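Tat pathway signal sequence domain protein (Parabacteroides merdae, PDB 4Q9A) is a putative GDSL-like lipase or acylhydrolase of the SGNH hydrolase clan that probably hydrolyses ester bonds, its natural substrate not being established. Local coordinates at residues 118-123 with 167-172; 183-188 with 220-225; 189-194 with 216-221. One frame throughout, in Å; residues are numbered along the deposited sequence.

From the N terminus, interaction 1 comes first: it brings the starts of helices 120-137 and 167-179 together, closing a loop of the chain that contains strand 142-146 and the short helix 159-162. Strand 183-185 and helix 187-194 follow. Interaction 2 joins 183-188 to 220-225, and interaction 3, between 189-194 and 216-221, closes on the same helix within the same loop, the two sharing Asn220 and Met221. Interaction 1 lies in series before this pair, yet Arg170 packs on Gln188. Interaction 1 joins two helices on one side of the parallel sheet, while interactions 2 and 3 join helix 212-226 to edge strand 183-185 and the helix after it.

Interaction 1. Residues 118-123 with 167-172; sequences GTVETY and DEFRKS
The Phe169 ring carries Val120 over one face, while Tyr123 and the carbonyl carbon of Thr119 approach it obliquely. Val120 CB stands 4.1 Å from the centroid of the Phe169 ring and 28° off its normal, a CH-pi contact. The Tyr123 ring in turn has Phe169 CD2 over one face, 3.5 Å above its plane and displaced toward the rim, and Ser172 CB at its edge. With centroids 5.0 Å apart and planes inclined at 34°, the two aromatic rings of Tyr123 and Phe169 form an oblique pair. Tyr123 CG is anti to the backbone N (chi1 172°), which carries the start of the ring toward helix 167-179. Its hydroxyl bonds to Ile103 O, beyond this contact. Val120 CG2 reaches helix 167-179 where Glu168 and Ser172 stand one turn apart, 3.5 Å from both Ser172 OG and Glu168 O. Ser172 OG lies 2.9 Å from Glu168 O and is also within bonding reach of Glu124 OE1, its one proton having two possible acceptors. At the start of helix 120-137, Thr119 and Thr122 form a capping box, in which Thr119 N donates to Thr122 OG1 at 3.0 Å; separately, the Thr119 side chain, at the N-cap, accepts a weak bond from Glu121 N. An alanine in place of Phe169 would probably leave Val120 without its aromatic platform and open a gap beside the Tyr123 ring and Tyr108, whose ring also meets Phe169. These helices belong to successive crossovers of the parallel sheet, and their first turns cohere through apolar and aromatic contacts, which are less directional than hydrogen bonds.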
ATOM      1  N   GLY A 118     -21.570   3.561  27.683  1.00 70.83           N
ATOM      2  CA  GLY A 118     -20.539   4.592  27.743  1.00 69.54           C
ATOM      3  C   GLY A 118     -20.834   5.869  26.973  1.00 73.88           C
ATOM      4  O   GLY A 118     -21.111   5.834  25.765  1.00 74.01           O
ATOM      5  N   THR A 119     -20.706   7.023  27.660  1.00 69.66           N
ATOM      6  CA  THR A 119     -20.888   8.359  27.069  1.00 68.63           C
ATOM      7  C   THR A 119     -19.548   8.909  26.555  1.00 69.30           C
ATOM      8  O   THR A 119     -18.540   8.195  26.582  1.00 67.64           O
ATOM      9  CB  THR A 119     -21.503   9.333  28.093  1.00 77.09           C
ATOM     10  OG1 THR A 119     -20.649   9.419  29.229  1.00 79.31           O
ATOM     11  CG2 THR A 119     -22.902   8.946  28.515  1.00 77.35           C
ATOM     12  N   VAL A 120     -19.541  10.177  26.086  1.00 65.17           N
ATOM     13  CA  VAL A 120     -18.334  10.876  25.648  1.00 63.86           C
ATOM     14  C   VAL A 120     -17.467  11.119  26.902  1.00 68.03           C
ATOM     15  O   VAL A 120     -16.238  11.135  26.804  1.00 66.08           O
ATOM     16  CB  VAL A 120     -18.639  12.170  24.834  1.00 68.93           C
ATOM     17  CG1 VAL A 120     -19.407  13.203  25.650  1.00 70.75           C
ATOM     18  CG2 VAL A 120     -17.374  12.774  24.215  1.00 67.79           C
ATOM     19  N   GLU A 121     -18.119  11.248  28.088  1.00 66.39           N
ATOM     20  CA  GLU A 121     -17.459  11.401  29.381  1.00 66.20           C
ATOM     21  C   GLU A 121     -16.595  10.190  29.629  1.00 67.97           C
ATOM     22  O   GLU A 121     -15.398  10.336  29.907  1.00 68.21           O
ATOM     23  CB  GLU A 121     -18.490  11.520  30.493  1.00 69.72           C
ATOM     24  CG  GLU A 121     -19.021  12.903  30.768  1.00 84.35           C
ATOM     25  CD  GLU A 121     -19.472  13.030  32.214  1.00109.87           C
ATOM     26  OE1 GLU A 121     -20.045  12.053  32.755  1.00107.79           O
ATOM     27  OE2 GLU A 121     -19.216  14.095  32.822  1.00101.67           O
ATOM     28  N   THR A 122     -17.201   8.982  29.465  1.00 61.40           N
ATOM     29  CA  THR A 122     -16.524   7.692  29.636  1.00 59.38           C
ATOM     30  C   THR A 122     -15.271   7.671  28.788  1.00 60.50           C
ATOM     31  O   THR A 122     -14.177   7.517  29.320  1.00 59.08           O
ATOM     32  CB  THR A 122     -17.449   6.514  29.268  1.00 60.77           C
ATOM     33  OG1 THR A 122     -18.718   6.685  29.880  1.00 66.95           O
ATOM     34  CG2 THR A 122     -16.875   5.186  29.670  1.00 52.56           C
ATOM     35  N   TYR A 123     -15.451   7.919  27.476  1.00 56.17           N
ATOM     36  CA  TYR A 123     -14.439   7.944  26.431  1.00 53.63           C
ATOM     37  C   TYR A 123     -13.279   8.912  26.764  1.00 57.86           C
ATOM     38  O   TYR A 123     -12.122   8.479  26.779  1.00 55.95           O
ATOM     39  CB  TYR A 123     -15.105   8.302  25.080  1.00 53.57           C
ATOM     40  CG  TYR A 123     -14.133   8.537  23.944  1.00 52.69           C
ATOM     41  CD1 TYR A 123     -13.434   7.482  23.372  1.00 53.24           C
ATOM     42  CD2 TYR A 123     -13.904   9.818  23.445  1.00 52.81           C
ATOM     43  CE1 TYR A 123     -12.505   7.696  22.359  1.00 53.28           C
ATOM     44  CE2 TYR A 123     -12.999  10.039  22.406  1.00 52.34           C
ATOM     45  CZ  TYR A 123     -12.303   8.971  21.862  1.00 61.51           C
ATOM     46  OH  TYR A 123     -11.425   9.165  20.818  1.00 66.16           O
ATOM     47  N   ASP A 167     -19.622  14.224  17.093  1.00 58.32           N
ATOM     48  CA  ASP A 167     -18.675  15.343  16.958  1.00 58.77           C
ATOM     49  C   ASP A 167     -17.954  15.645  18.288  1.00 64.88           C
ATOM     50  O   ASP A 167     -16.821  16.127  18.273  1.00 64.73           O
ATOM     51  CB  ASP A 167     -19.374  16.603  16.435  1.00 61.85           C
ATOM     52  CG  ASP A 167     -20.216  16.413  15.176  1.00 76.98           C
ATOM     53  OD1 ASP A 167     -19.945  15.440  14.414  1.00 76.41           O
ATOM     54  OD2 ASP A 167     -21.130  17.257  14.932  1.00 83.55           O
ATOM     55  N   GLU A 168     -18.598  15.304  19.428  1.00 62.24           N
ATOM     56  CA  GLU A 168     -18.074  15.478  20.786  1.00 61.55           C
ATOM     57  C   GLU A 168     -16.913  14.536  21.043  1.00 62.25           C
ATOM     58  O   GLU A 168     -16.004  14.882  21.803  1.00 61.49           O
ATOM     59  CB  GLU A 168     -19.186  15.274  21.824  1.00 64.10           C
ATOM     60  CG  GLU A 168     -20.179  16.430  21.850  1.00 75.03           C
ATOM     61  CD  GLU A 168     -19.583  17.824  21.983  1.00 95.38           C
ATOM     62  OE1 GLU A 168     -18.775  18.042  22.914  1.00 94.51           O
ATOM     63  OE2 GLU A 168     -19.909  18.696  21.145  1.00 89.00           O
ATOM     64  N   PHE A 169     -16.932  13.361  20.380  1.00 57.08           N
ATOM     65  CA  PHE A 169     -15.887  12.341  20.445  1.00 55.40           C
ATOM     66  C   PHE A 169     -14.640  12.830  19.708  1.00 59.36           C
ATOM     67  O   PHE A 169     -13.529  12.653  20.203  1.00 58.56           O
ATOM     68  CB  PHE A 169     -16.390  11.006  19.876  1.00 56.41           C
ATOM     69  CG  PHE A 169     -17.242  10.211  20.846  1.00 58.91           C
ATOM     70  CD1 PHE A 169     -18.547  10.594  21.129  1.00 63.30           C
ATOM     71  CD2 PHE A 169     -16.737   9.081  21.476  1.00 60.87           C
ATOM     72  CE1 PHE A 169     -19.322   9.878  22.043  1.00 65.01           C
ATOM     73  CE2 PHE A 169     -17.519   8.355  22.380  1.00 64.98           C
ATOM     74  CZ  PHE A 169     -18.810   8.758  22.654  1.00 64.25           C
ATOM     75  N   ARG A 170     -14.828  13.500  18.561  1.00 57.39           N
ATOM     76  CA  ARG A 170     -13.732  14.082  17.775  1.00 56.78           C
ATOM     77  C   ARG A 170     -13.100  15.272  18.545  1.00 63.03           C
ATOM     78  O   ARG A 170     -11.874  15.443  18.514  1.00 62.55           O
ATOM     79  CB  ARG A 170     -14.245  14.520  16.398  1.00 55.54           C
ATOM     80  CG  ARG A 170     -14.777  13.374  15.520  1.00 62.29           C
ATOM     81  CD  ARG A 170     -15.585  13.853  14.315  1.00 70.35           C
ATOM     82  NE  ARG A 170     -14.991  15.026  13.664  1.00 69.63           N
ATOM     83  CZ  ARG A 170     -15.593  16.208  13.552  1.00 82.26           C
ATOM     84  NH1 ARG A 170     -16.828  16.380  14.015  1.00 56.38           N
ATOM     85  NH2 ARG A 170     -14.972  17.223  12.964  1.00 78.19           N
ATOM     86  N   LYS A 171     -13.952  16.066  19.264  1.00 60.56           N
ATOM     87  CA  LYS A 171     -13.554  17.200  20.111  1.00 60.73           C
ATOM     88  C   LYS A 171     -12.627  16.724  21.218  1.00 63.45           C
ATOM     89  O   LYS A 171     -11.641  17.399  21.523  1.00 63.82           O
ATOM     90  CB  LYS A 171     -14.794  17.866  20.746  1.00 64.56           C
ATOM     91  CG  LYS A 171     -15.408  19.033  19.981  1.00 80.33           C
ATOM     92  CD  LYS A 171     -16.641  19.579  20.733  1.00 88.50           C
ATOM     93  CE  LYS A 171     -17.357  20.738  20.062  1.00 87.89           C
ATOM     94  NZ  LYS A 171     -17.965  20.368  18.753  1.00 86.04           N
ATOM     95  N   SER A 172     -12.970  15.567  21.830  1.00 57.99           N
ATOM     96  CA  SER A 172     -12.245  14.970  22.935  1.00 57.34           C
ATOM     97  C   SER A 172     -10.896  14.466  22.473  1.00 59.50           C
ATOM     98  O   SER A 172      -9.879  14.781  23.106  1.00 60.85           O
ATOM     99  CB  SER A 172     -13.057  13.848  23.574  1.00 60.88           C
ATOM    100  OG  SER A 172     -14.275  14.353  24.091  1.00 70.20           O
TER

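Interaction 2. Residues 183-188 with 220-225; sequences IFVPFQ and NMWMEA
Ala225 N donates to Met221 O at 2.7 Å, the helical bond that sets these two residues one turn apart on the face of helix 212-226 that meets Val185. Val185 reaches into this face with both methyls. CG1, anti to the backbone N (chi1 -162°), lies 3.8 Å from Met221 CB, and CG2 touches both Ala225 CB and Trp222 CD1, each 3.9 Å away. The Trp222 indole is approached obliquely, and its NE1 bonds to Ser100 OG. Two residues earlier in the strand, Ile183 CG2 rests 4.1 Å from Ala225 CB and also meets Ala225 O.

At the other end Met221, a selenomethionine, bends at chi3 (70°) and lays its tail against the turn that leaves the strand. Its CE lies 3.9 Å from Pro186 CD, and its SE lies at the edge of the Phe187 ring, near the ring plane and 5.2 Å from the centroid, a Met-aromatic contact. Pro186 is the centre of an inverse gamma turn and the N-cap of helix 187-194, so the tail of Met221 covers the junction of strand and helix.

Strand and helix axes come within 8.0 Å and run nearly antiparallel, at 154°. Strand 183-185 is the outermost on its side of the five-stranded parallel sheet, bonded to strand 142-146. Phe184 points away from helix 212-226 and packs on helix 167-179, so helices lie on both faces, the alpha/beta/alpha sandwich of SGNH hydrolases.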
ATOM      1  N   ILE A 183       0.962  14.254  18.476  1.00 46.15           N
ATOM      2  CA  ILE A 183       0.671  14.556  17.072  1.00 45.59           C
ATOM      3  C   ILE A 183      -0.809  14.166  16.875  1.00 49.94           C
ATOM      4  O   ILE A 183      -1.280  13.187  17.484  1.00 48.44           O
ATOM      5  CB  ILE A 183       1.644  13.863  16.059  1.00 46.26           C
ATOM      6  CG1 ILE A 183       3.122  14.315  16.282  1.00 46.09           C
ATOM      7  CG2 ILE A 183       1.174  14.011  14.592  1.00 43.51           C
ATOM      8  CD1 ILE A 183       3.672  15.388  15.392  1.00 46.86           C
ATOM      9  N   PHE A 184      -1.542  14.961  16.074  1.00 45.99           N
ATOM     10  CA  PHE A 184      -2.945  14.705  15.831  1.00 45.05           C
ATOM     11  C   PHE A 184      -3.225  14.534  14.312  1.00 49.73           C
ATOM     12  O   PHE A 184      -2.934  15.430  13.508  1.00 50.48           O
ATOM     13  CB  PHE A 184      -3.792  15.814  16.470  1.00 47.07           C
ATOM     14  CG  PHE A 184      -5.270  15.520  16.463  1.00 48.62           C
ATOM     15  CD1 PHE A 184      -5.803  14.511  17.265  1.00 51.46           C
ATOM     16  CD2 PHE A 184      -6.131  16.231  15.635  1.00 51.61           C
ATOM     17  CE1 PHE A 184      -7.177  14.222  17.238  1.00 53.02           C
ATOM     18  CE2 PHE A 184      -7.501  15.944  15.607  1.00 54.96           C
ATOM     19  CZ  PHE A 184      -8.018  14.951  16.421  1.00 52.95           C
ATOM     20  N   VAL A 185      -3.750  13.362  13.917  1.00 44.85           N
ATOM     21  CA  VAL A 185      -4.074  13.116  12.505  1.00 43.87           C
ATOM     22  C   VAL A 185      -5.580  13.442  12.331  1.00 47.84           C
ATOM     23  O   VAL A 185      -6.423  12.761  12.927  1.00 46.02           O
ATOM     24  CB  VAL A 185      -3.680  11.703  11.972  1.00 46.19           C
ATOM     25  CG1 VAL A 185      -3.647  11.708  10.449  1.00 46.14           C
ATOM     26  CG2 VAL A 185      -2.332  11.241  12.516  1.00 44.80           C
ATOM     27  N   PRO A 186      -5.932  14.533  11.598  1.00 46.77           N
ATOM     28  CA  PRO A 186      -7.351  14.923  11.487  1.00 47.34           C
ATOM     29  C   PRO A 186      -8.069  14.234  10.326  1.00 51.09           C
ATOM     30  O   PRO A 186      -8.417  14.876   9.319  1.00 52.32           O
ATOM     31  CB  PRO A 186      -7.271  16.441  11.295  1.00 49.76           C
ATOM     32  CG  PRO A 186      -5.941  16.669  10.628  1.00 53.68           C
ATOM     33  CD  PRO A 186      -5.064  15.476  10.858  1.00 48.61           C
ATOM     34  N   PHE A 187      -8.309  12.926  10.485  1.00 45.99           N
ATOM     35  CA  PHE A 187      -8.927  12.077   9.470  1.00 45.74           C
ATOM     36  C   PHE A 187     -10.261  12.611   8.947  1.00 51.89           C
ATOM     37  O   PHE A 187     -10.478  12.544   7.742  1.00 54.25           O
ATOM     38  CB  PHE A 187      -9.107  10.654   9.989  1.00 47.02           C
ATOM     39  CG  PHE A 187      -7.842   9.830  10.105  1.00 48.42           C
ATOM     40  CD1 PHE A 187      -6.836   9.927   9.149  1.00 52.02           C
ATOM     41  CD2 PHE A 187      -7.705   8.882  11.104  1.00 51.17           C
ATOM     42  CE1 PHE A 187      -5.700   9.123   9.217  1.00 52.78           C
ATOM     43  CE2 PHE A 187      -6.560   8.084  11.179  1.00 53.95           C
ATOM     44  CZ  PHE A 187      -5.567   8.205  10.231  1.00 52.11           C
ATOM     45  N   GLN A 188     -11.120  13.186   9.811  1.00 47.68           N
ATOM     46  CA  GLN A 188     -12.418  13.720   9.403  1.00 47.56           C
ATOM     47  C   GLN A 188     -12.272  14.793   8.310  1.00 53.08           C
ATOM     48  O   GLN A 188     -12.944  14.681   7.284  1.00 53.19           O
ATOM     49  CB  GLN A 188     -13.223  14.257  10.610  1.00 48.80           C
ATOM     50  CG  GLN A 188     -14.729  14.414  10.376  1.00 34.91           C
ATOM     51  CD  GLN A 188     -15.449  13.113  10.088  1.00 52.48           C
ATOM     52  OE1 GLN A 188     -15.855  12.362  10.993  1.00 46.52           O
ATOM     53  NE2 GLN A 188     -15.667  12.844   8.800  1.00 41.57           N
ATOM     54  N   ASN A 220      -1.531   8.585   3.879  1.00 41.07           N
ATOM     55  CA  ASN A 220      -0.957   9.845   3.416  1.00 41.67           C
ATOM     56  C   ASN A 220      -1.118  10.947   4.466  1.00 44.53           C
ATOM     57  O   ASN A 220      -0.187  11.733   4.674  1.00 44.55           O
ATOM     58  CB  ASN A 220      -1.606  10.270   2.095  1.00 44.30           C
ATOM     59  CG  ASN A 220      -1.377   9.344   0.918  1.00 66.83           C
ATOM     60  OD1 ASN A 220      -0.550   8.422   0.952  1.00 61.63           O
ATOM     61  ND2 ASN A 220      -2.091   9.597  -0.173  1.00 58.60           N
HETATM   62  N   MSE A 221      -2.289  10.986   5.138  1.00 40.03           N
HETATM   63  CA  MSE A 221      -2.593  11.960   6.194  1.00 39.89           C
HETATM   64  C   MSE A 221      -1.643  11.785   7.384  1.00 43.58           C
HETATM   65  O   MSE A 221      -1.068  12.754   7.887  1.00 43.22           O
HETATM   66  CB  MSE A 221      -4.038  11.802   6.658  1.00 42.03           C
HETATM   67  CG  MSE A 221      -5.058  12.227   5.621  1.00 50.15           C
HETATM   68 SE   MSE A 221      -6.726  12.742   6.466  0.75 58.60          SE
HETATM   69  CE  MSE A 221      -6.089  14.389   7.296  1.00 55.92           C
ATOM     70  N   TRP A 222      -1.480  10.530   7.801  1.00 39.72           N
ATOM     71  CA  TRP A 222      -0.618  10.101   8.879  1.00 39.68           C
ATOM     72  C   TRP A 222       0.832  10.465   8.572  1.00 44.26           C
ATOM     73  O   TRP A 222       1.498  11.047   9.430  1.00 46.56           O
ATOM     74  CB  TRP A 222      -0.778   8.598   9.090  1.00 38.06           C
ATOM     75  CG  TRP A 222      -0.316   8.098  10.420  1.00 39.08           C
ATOM     76  CD1 TRP A 222      -1.102   7.702  11.466  1.00 41.71           C
ATOM     77  CD2 TRP A 222       1.037   7.798  10.794  1.00 39.32           C
ATOM     78  NE1 TRP A 222      -0.322   7.190  12.478  1.00 41.08           N
ATOM     79  CE2 TRP A 222       0.997   7.238  12.092  1.00 43.19           C
ATOM     80  CE3 TRP A 222       2.287   7.951  10.156  1.00 40.91           C
ATOM     81  CZ2 TRP A 222       2.159   6.865  12.775  1.00 42.82           C
ATOM     82  CZ3 TRP A 222       3.434   7.560  10.823  1.00 42.48           C
ATOM     83  CH2 TRP A 222       3.368   7.035  12.119  1.00 43.07           C
HETATM   84  N   MSE A 223       1.315  10.185   7.353  1.00 38.10           N
HETATM   85  CA  MSE A 223       2.691  10.537   7.001  1.00 37.31           C
HETATM   86  C   MSE A 223       2.876  12.059   7.044  1.00 43.44           C
HETATM   87  O   MSE A 223       3.892  12.532   7.535  1.00 42.44           O
HETATM   88  CB  MSE A 223       3.063   9.971   5.633  1.00 38.88           C
HETATM   89  CG  MSE A 223       3.147   8.458   5.612  1.00 44.10           C
HETATM   90 SE   MSE A 223       4.494   7.737   6.804  0.75 50.68          SE
HETATM   91  CE  MSE A 223       6.025   8.051   5.658  1.00 47.64           C
ATOM     92  N   GLU A 224       1.851  12.814   6.598  1.00 42.63           N
ATOM     93  CA  GLU A 224       1.829  14.274   6.583  1.00 43.32           C
ATOM     94  C   GLU A 224       1.759  14.861   8.002  1.00 48.65           C
ATOM     95  O   GLU A 224       2.577  15.717   8.312  1.00 51.26           O
ATOM     96  CB  GLU A 224       0.655  14.787   5.750  1.00 44.81           C
ATOM     97  CG  GLU A 224       0.875  16.178   5.184  1.00 59.67           C
ATOM     98  CD  GLU A 224      -0.088  16.540   4.070  1.00101.61           C
ATOM     99  OE1 GLU A 224       0.005  15.934   2.975  1.00109.21           O
ATOM    100  OE2 GLU A 224      -0.929  17.442   4.292  1.00 97.37           O
ATOM    101  N   ALA A 225       0.796  14.431   8.847  1.00 42.62           N
ATOM    102  CA  ALA A 225       0.630  14.959  10.210  1.00 42.06           C
ATOM    103  C   ALA A 225       1.890  14.771  11.060  1.00 46.24           C
ATOM    104  O   ALA A 225       2.256  15.667  11.821  1.00 46.18           O
ATOM    105  CB  ALA A 225      -0.566  14.304  10.899  1.00 42.03           C
TER

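Interaction 3. Residues 189-194 with 216-221; sequences SGFDAA and QLMANM
Leu217 lays its CD2 methyl over one face of the Phe191 ring, 3.9 Å from the centroid and 23° off the normal, in a CH-pi contact displaced toward the rim. The two side chains run alongside each other with opposite sense. Leu217 points toward helix 187-194, its CG anti to the backbone N (chi1 -176°), and its CD2 also lies 3.8 Å from Ala194 CB, one turn along from Gly190.

Met218, a selenomethionine like Met221, deals with another part of the same ring. Its CG is 3.6 Å from Phe191 CE2, approaching obliquely, while its SE sits in the ring plane at the edge, 5.2 Å from the centroid, giving a Met-aromatic contact. Phe191 is thus held by a methyl over a face and by selenium at the rim.

Midway along helix 187-194, Gly190 has no side chain to stand between the backbones, and Met221 SE comes to 3.6 Å from Gly190 CA.

The helix axes stay 10.6 Å apart at their closest and run at 134° to each other. Beyond them, Phe149 stacks on the Phe191 ring, and Met218 also touches Tyr51 of helix 51-62. Leu217 also packs on Glu61 of the second subunit, which places this end of the contact beside helix 51-62 of the dimer partner.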
ATOM      1  N   SER A 189     -11.357  15.771   8.492  1.00 50.50           N
ATOM      2  CA  SER A 189     -11.094  16.855   7.529  1.00 50.93           C
ATOM      3  C   SER A 189     -10.736  16.297   6.162  1.00 56.03           C
ATOM      4  O   SER A 189     -11.228  16.805   5.139  1.00 57.04           O
ATOM      5  CB  SER A 189      -9.955  17.733   8.021  1.00 53.96           C
ATOM      6  OG  SER A 189     -10.130  18.006   9.400  1.00 69.00           O
ATOM      7  N   GLY A 190      -9.909  15.238   6.168  1.00 49.47           N
ATOM      8  CA  GLY A 190      -9.471  14.555   4.960  1.00 47.87           C
ATOM      9  C   GLY A 190     -10.613  13.888   4.247  1.00 51.41           C
ATOM     10  O   GLY A 190     -10.743  14.019   3.028  1.00 52.95           O
ATOM     11  N   PHE A 191     -11.468  13.191   5.007  1.00 46.72           N
ATOM     12  CA  PHE A 191     -12.609  12.486   4.428  1.00 46.66           C
ATOM     13  C   PHE A 191     -13.699  13.473   3.997  1.00 49.31           C
ATOM     14  O   PHE A 191     -14.328  13.277   2.948  1.00 47.02           O
ATOM     15  CB  PHE A 191     -13.138  11.405   5.379  1.00 47.94           C
ATOM     16  CG  PHE A 191     -12.336  10.117   5.300  1.00 48.83           C
ATOM     17  CD1 PHE A 191     -12.358   9.329   4.148  1.00 50.84           C
ATOM     18  CD2 PHE A 191     -11.572   9.682   6.385  1.00 51.28           C
ATOM     19  CE1 PHE A 191     -11.612   8.148   4.072  1.00 50.70           C
ATOM     20  CE2 PHE A 191     -10.854   8.481   6.323  1.00 52.77           C
ATOM     21  CZ  PHE A 191     -10.874   7.728   5.160  1.00 50.43           C
ATOM     22  N   ASP A 192     -13.837  14.581   4.746  1.00 46.36           N
ATOM     23  CA  ASP A 192     -14.775  15.656   4.428  1.00 47.20           C
ATOM     24  C   ASP A 192     -14.435  16.243   3.048  1.00 52.08           C
ATOM     25  O   ASP A 192     -15.332  16.619   2.287  1.00 52.65           O
ATOM     26  CB  ASP A 192     -14.739  16.743   5.522  1.00 48.95           C
ATOM     27  CG  ASP A 192     -15.470  16.420   6.824  1.00 57.27           C
ATOM     28  OD1 ASP A 192     -15.973  15.270   6.967  1.00 58.85           O
ATOM     29  OD2 ASP A 192     -15.530  17.306   7.706  1.00 57.91           O
ATOM     30  N   ALA A 193     -13.129  16.257   2.716  1.00 48.01           N
ATOM     31  CA  ALA A 193     -12.577  16.757   1.455  1.00 47.92           C
ATOM     32  C   ALA A 193     -12.691  15.726   0.320  1.00 50.15           C
ATOM     33  O   ALA A 193     -13.056  16.076  -0.810  1.00 48.02           O
ATOM     34  CB  ALA A 193     -11.119  17.132   1.663  1.00 47.93           C
ATOM     35  N   ALA A 194     -12.325  14.461   0.634  1.00 46.74           N
ATOM     36  CA  ALA A 194     -12.311  13.324  -0.282  1.00 46.63           C
ATOM     37  C   ALA A 194     -13.698  13.081  -0.931  1.00 52.41           C
ATOM     38  O   ALA A 194     -13.784  12.912  -2.158  1.00 52.07           O
ATOM     39  CB  ALA A 194     -11.845  12.090   0.463  1.00 46.03           C
ATOM     40  N   GLN A 216      -5.376   4.284   1.716  1.00 41.77           N
ATOM     41  CA  GLN A 216      -4.281   5.041   1.122  1.00 41.57           C
ATOM     42  C   GLN A 216      -4.355   6.501   1.579  1.00 46.00           C
ATOM     43  O   GLN A 216      -3.331   7.036   1.999  1.00 46.37           O
ATOM     44  CB  GLN A 216      -4.306   4.928  -0.419  1.00 43.39           C
ATOM     45  CG  GLN A 216      -3.052   5.465  -1.125  1.00 49.38           C
ATOM     46  CD  GLN A 216      -1.761   4.747  -0.751  1.00 59.14           C
ATOM     47  OE1 GLN A 216      -1.377   3.724  -1.360  1.00 57.67           O
ATOM     48  NE2 GLN A 216      -1.029   5.308   0.219  1.00 30.72           N
ATOM     49  N   LEU A 217      -5.570   7.118   1.552  1.00 41.48           N
ATOM     50  CA  LEU A 217      -5.818   8.498   2.004  1.00 41.24           C
ATOM     51  C   LEU A 217      -5.373   8.720   3.463  1.00 44.65           C
ATOM     52  O   LEU A 217      -4.700   9.719   3.765  1.00 43.93           O
ATOM     53  CB  LEU A 217      -7.309   8.837   1.887  1.00 41.24           C
ATOM     54  CG  LEU A 217      -7.711  10.263   2.221  1.00 45.34           C
ATOM     55  CD1 LEU A 217      -7.412  11.182   1.064  1.00 46.15           C
ATOM     56  CD2 LEU A 217      -9.176  10.344   2.551  1.00 47.23           C
HETATM   57  N   MSE A 218      -5.740   7.756   4.346  1.00 38.83           N
HETATM   58  CA  MSE A 218      -5.431   7.807   5.763  1.00 37.50           C
HETATM   59  C   MSE A 218      -3.948   7.730   5.988  1.00 42.82           C
HETATM   60  O   MSE A 218      -3.422   8.513   6.796  1.00 41.82           O
HETATM   61  CB  MSE A 218      -6.142   6.690   6.505  1.00 38.30           C
HETATM   62  CG  MSE A 218      -7.623   6.943   6.636  1.00 43.46           C
HETATM   63 SE   MSE A 218      -8.478   5.390   7.310  0.75 48.34          SE
HETATM   64  CE  MSE A 218      -7.806   5.461   9.135  1.00 43.91           C
ATOM     65  N   ALA A 219      -3.274   6.798   5.250  1.00 39.98           N
ATOM     66  CA  ALA A 219      -1.823   6.588   5.278  1.00 39.43           C
ATOM     67  C   ALA A 219      -1.088   7.891   4.944  1.00 44.14           C
ATOM     68  O   ALA A 219      -0.180   8.284   5.677  1.00 44.26           O
ATOM     69  CB  ALA A 219      -1.426   5.491   4.295  1.00 39.95           C
ATOM     70  N   ASN A 220      -1.531   8.585   3.879  1.00 41.07           N
ATOM     71  CA  ASN A 220      -0.957   9.845   3.416  1.00 41.67           C
ATOM     72  C   ASN A 220      -1.118  10.947   4.466  1.00 44.53           C
ATOM     73  O   ASN A 220      -0.187  11.733   4.674  1.00 44.55           O
ATOM     74  CB  ASN A 220      -1.606  10.270   2.095  1.00 44.30           C
ATOM     75  CG  ASN A 220      -1.377   9.344   0.918  1.00 66.83           C
ATOM     76  OD1 ASN A 220      -0.550   8.422   0.952  1.00 61.63           O
ATOM     77  ND2 ASN A 220      -2.091   9.597  -0.173  1.00 58.60           N
HETATM   78  N   MSE A 221      -2.289  10.986   5.138  1.00 40.03           N
HETATM   79  CA  MSE A 221      -2.593  11.960   6.194  1.00 39.89           C
HETATM   80  C   MSE A 221      -1.643  11.785   7.384  1.00 43.58           C
HETATM   81  O   MSE A 221      -1.068  12.754   7.887  1.00 43.22           O
HETATM   82  CB  MSE A 221      -4.038  11.802   6.658  1.00 42.03           C
HETATM   83  CG  MSE A 221      -5.058  12.227   5.621  1.00 50.15           C
HETATM   84 SE   MSE A 221      -6.726  12.742   6.466  0.75 58.60          SE
HETATM   85  CE  MSE A 221      -6.089  14.389   7.296  1.00 55.92           C
TER